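Local atomic coordinates of alpha-1,6-mannanase (Bacteroides thetaiotaomicron, PDB entry 4V1S), a protein that probably hydrolyses alpha-1,6-mannosidic linkages in mannan chains, as a family 76 glycoside hydrolase homologue from a gut symbiont. Residues A[210-214]-A[224-228]. Residues are numbered along the deposited sequence; the frame is centred on the assembly and turned at random.
Sequences LSCMK and YLDAA
Two alpha-helical turns, 210-214 and 224-228, form a tight antiparallel helical hairpin: their axes approach to 8.1 Å with N-to-C directions 156° apart (signed crossing angle -156°). The nearest CA pairs set the register: C212 CA to Y224 CA 4.9 Å, M213 CA to L225 CA 6.1 Å. The small side chains of C212, A227 and A228 are consistent with this close approach. C212, chi1 m, is the bump that enters the hollow between Y224, A227 and A228: its CB lies 3.4 Å from Y224 O and 4.1 Å from A228 CB, while its SG reaches A227 CB at 3.8 Å and Y224 CD1 at 4.4 Å. A228 CB points back toward 210-214, meeting M213 SD at 3.6 Å. M213 leaves its helix away from the partner, but chi1 and chi2, both m, bring SD back to 3.8 Å from L225 CD1, and chi3, also m, sets CE; L225 (t,p) likewise bends back. No hydrogen bond crosses; the contact is apolar and buries 265 Å². Paired antiparallel helices build the (alpha/alpha)6 barrel of GH76 enzymes. Here L210 and M213 pack against helix 264-281, S211 and K214 against helix 142-159, where K214 salt-bridges D154, and C212 and Y224 meet L172 of helix 162-177.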
ATOM      1  N   LEU A 210      -9.729   3.972   1.466  1.00 11.96           N
ATOM      2  CA  LEU A 210      -9.197   3.309   2.637  1.00 12.57           C
ATOM      3  C   LEU A 210      -8.738   4.350   3.666  1.00 12.34           C
ATOM      4  O   LEU A 210      -8.998   4.202   4.854  1.00 13.11           O
ATOM      5  CB  LEU A 210      -8.073   2.337   2.266  1.00 11.35           C
ATOM      6  CG  LEU A 210      -7.544   1.540   3.458  1.00 12.17           C
ATOM      7  CD1 LEU A 210      -8.640   0.717   4.131  1.00 12.93           C
ATOM      8  CD2 LEU A 210      -6.428   0.615   3.024  1.00 12.17           C
ATOM      9  N   SER A 211      -8.077   5.402   3.201  1.00 11.40           N
ATOM     10  CA  SER A 211      -7.635   6.488   4.076  1.00 11.08           C
ATOM     11  C   SER A 211      -8.827   7.139   4.777  1.00 12.80           C
ATOM     12  O   SER A 211      -8.796   7.398   5.992  1.00 13.01           O
ATOM     13  CB  SER A 211      -6.873   7.550   3.284  1.00 12.76           C
ATOM     14  OG  SER A 211      -5.660   7.063   2.738  1.00 13.11           O
ATOM     15  N   CYS A 212      -9.873   7.424   3.998  1.00 12.59           N
ATOM     16  CA  CYS A 212     -11.113   7.980   4.545  1.00 12.66           C
ATOM     17  C   CYS A 212     -11.687   7.085   5.640  1.00 13.86           C
ATOM     18  O   CYS A 212     -12.077   7.567   6.698  1.00 14.45           O
ATOM     19  CB  CYS A 212     -12.170   8.179   3.448  1.00 14.14           C
ATOM     20  SG  CYS A 212     -11.961   9.639   2.421  1.00 14.62           S
ATOM     21  N   MET A 213     -11.740   5.780   5.383  1.00 14.23           N
ATOM     22  CA  MET A 213     -12.291   4.863   6.376  1.00 14.93           C
ATOM     23  C   MET A 213     -11.431   4.791   7.644  1.00 13.64           C
ATOM     24  O   MET A 213     -11.972   4.737   8.766  1.00 16.19           O
ATOM     25  CB  MET A 213     -12.539   3.483   5.776  1.00 14.93           C
ATOM     26  CG  MET A 213     -13.640   3.479   4.727  1.00 15.34           C
ATOM     27  SD  MET A 213     -15.191   4.277   5.247  1.00 16.77           S
ATOM     28  CE  MET A 213     -15.547   3.404   6.765  1.00 18.04           C
ATOM     29  N   LYS A 214     -10.112   4.835   7.480  1.00 13.67           N
ATOM     30  CA  LYS A 214      -9.223   4.835   8.631  1.00 12.90           C
ATOM     31  C   LYS A 214      -9.385   6.109   9.440  1.00 15.33           C
ATOM     32  O   LYS A 214      -9.477   6.058  10.676  1.00 17.92           O
ATOM     33  CB  LYS A 214      -7.765   4.586   8.212  1.00 14.39           C
ATOM     34  CG  LYS A 214      -7.491   3.153   7.759  1.00 15.00           C
ATOM     35  CD  LYS A 214      -6.064   2.908   7.319  1.00 16.92           C
ATOM     36  CE  LYS A 214      -5.799   1.408   7.261  1.00 21.42           C
ATOM     37  NZ  LYS A 214      -5.600   0.848   8.619  1.00 17.41           N
ATOM     38  N   TYR A 224     -15.789  11.854   6.287  1.00 18.42           N
ATOM     39  CA  TYR A 224     -14.888  10.844   5.746  1.00 17.25           C
ATOM     40  C   TYR A 224     -15.638   9.594   5.237  1.00 17.32           C
ATOM     41  O   TYR A 224     -15.327   9.058   4.168  1.00 16.96           O
ATOM     42  CB  TYR A 224     -13.867  10.433   6.797  1.00 15.50           C
ATOM     43  CG  TYR A 224     -12.813  11.487   7.106  1.00 18.56           C
ATOM     44  CD1 TYR A 224     -11.959  11.946   6.123  1.00 18.20           C
ATOM     45  CD2 TYR A 224     -12.641  11.961   8.392  1.00 19.61           C
ATOM     46  CE1 TYR A 224     -10.978  12.886   6.407  1.00 20.36           C
ATOM     47  CE2 TYR A 224     -11.676  12.909   8.694  1.00 21.62           C
ATOM     48  CZ  TYR A 224     -10.827  13.364   7.706  1.00 18.86           C
ATOM     49  OH  TYR A 224      -9.838  14.295   8.010  1.00 22.64           O
ATOM     50  N   LEU A 225     -16.617   9.129   6.010  1.00 17.16           N
ATOM     51  CA  LEU A 225     -17.473   8.024   5.577  1.00 18.16           C
ATOM     52  C   LEU A 225     -18.240   8.412   4.319  1.00 19.57           C
ATOM     53  O   LEU A 225     -18.300   7.633   3.361  1.00 18.19           O
ATOM     54  CB  LEU A 225     -18.442   7.597   6.681  1.00 20.55           C
ATOM     55  CG  LEU A 225     -19.463   6.502   6.310  1.00 21.24           C
ATOM     56  CD1 LEU A 225     -18.801   5.205   5.854  1.00 23.51           C
ATOM     57  CD2 LEU A 225     -20.372   6.224   7.485  1.00 26.84           C
ATOM     58  N   ASP A 226     -18.795   9.623   4.295  1.00 19.19           N
ATOM     59  CA  ASP A 226     -19.559  10.063   3.132  1.00 20.07           C
ATOM     60  C   ASP A 226     -18.683  10.164   1.885  1.00 18.80           C
ATOM     61  O   ASP A 226     -19.135   9.832   0.796  1.00 19.11           O
ATOM     62  CB  ASP A 226     -20.254  11.398   3.408  1.00 21.64           C
ATOM     63  CG  ASP A 226     -21.380  11.277   4.435  1.00 29.11           C
ATOM     64  OD1 ASP A 226     -21.958  10.166   4.613  1.00 33.75           O
ATOM     65  OD2 ASP A 226     -21.686  12.308   5.055  1.00 40.31           O
ATOM     66  N   ALA A 227     -17.425  10.587   2.056  1.00 18.00           N
ATOM     67  CA  ALA A 227     -16.489  10.638   0.945  1.00 15.91           C
ATOM     68  C   ALA A 227     -16.204   9.228   0.415  1.00 13.50           C
ATOM     69  O   ALA A 227     -16.231   9.022  -0.783  1.00 15.46           O
ATOM     70  CB  ALA A 227     -15.207  11.343   1.347  1.00 17.38           C
ATOM     71  N   ALA A 228     -15.945   8.270   1.308  1.00 14.78           N
ATOM     72  CA  ALA A 228     -15.680   6.904   0.892  1.00 14.90           C
ATOM     73  C   ALA A 228     -16.855   6.342   0.082  1.00 14.25           C
ATOM     74  O   ALA A 228     -16.669   5.707  -0.967  1.00 14.88           O
ATOM     75  CB  ALA A 228     -15.379   6.014   2.086  1.00 16.10           C
TER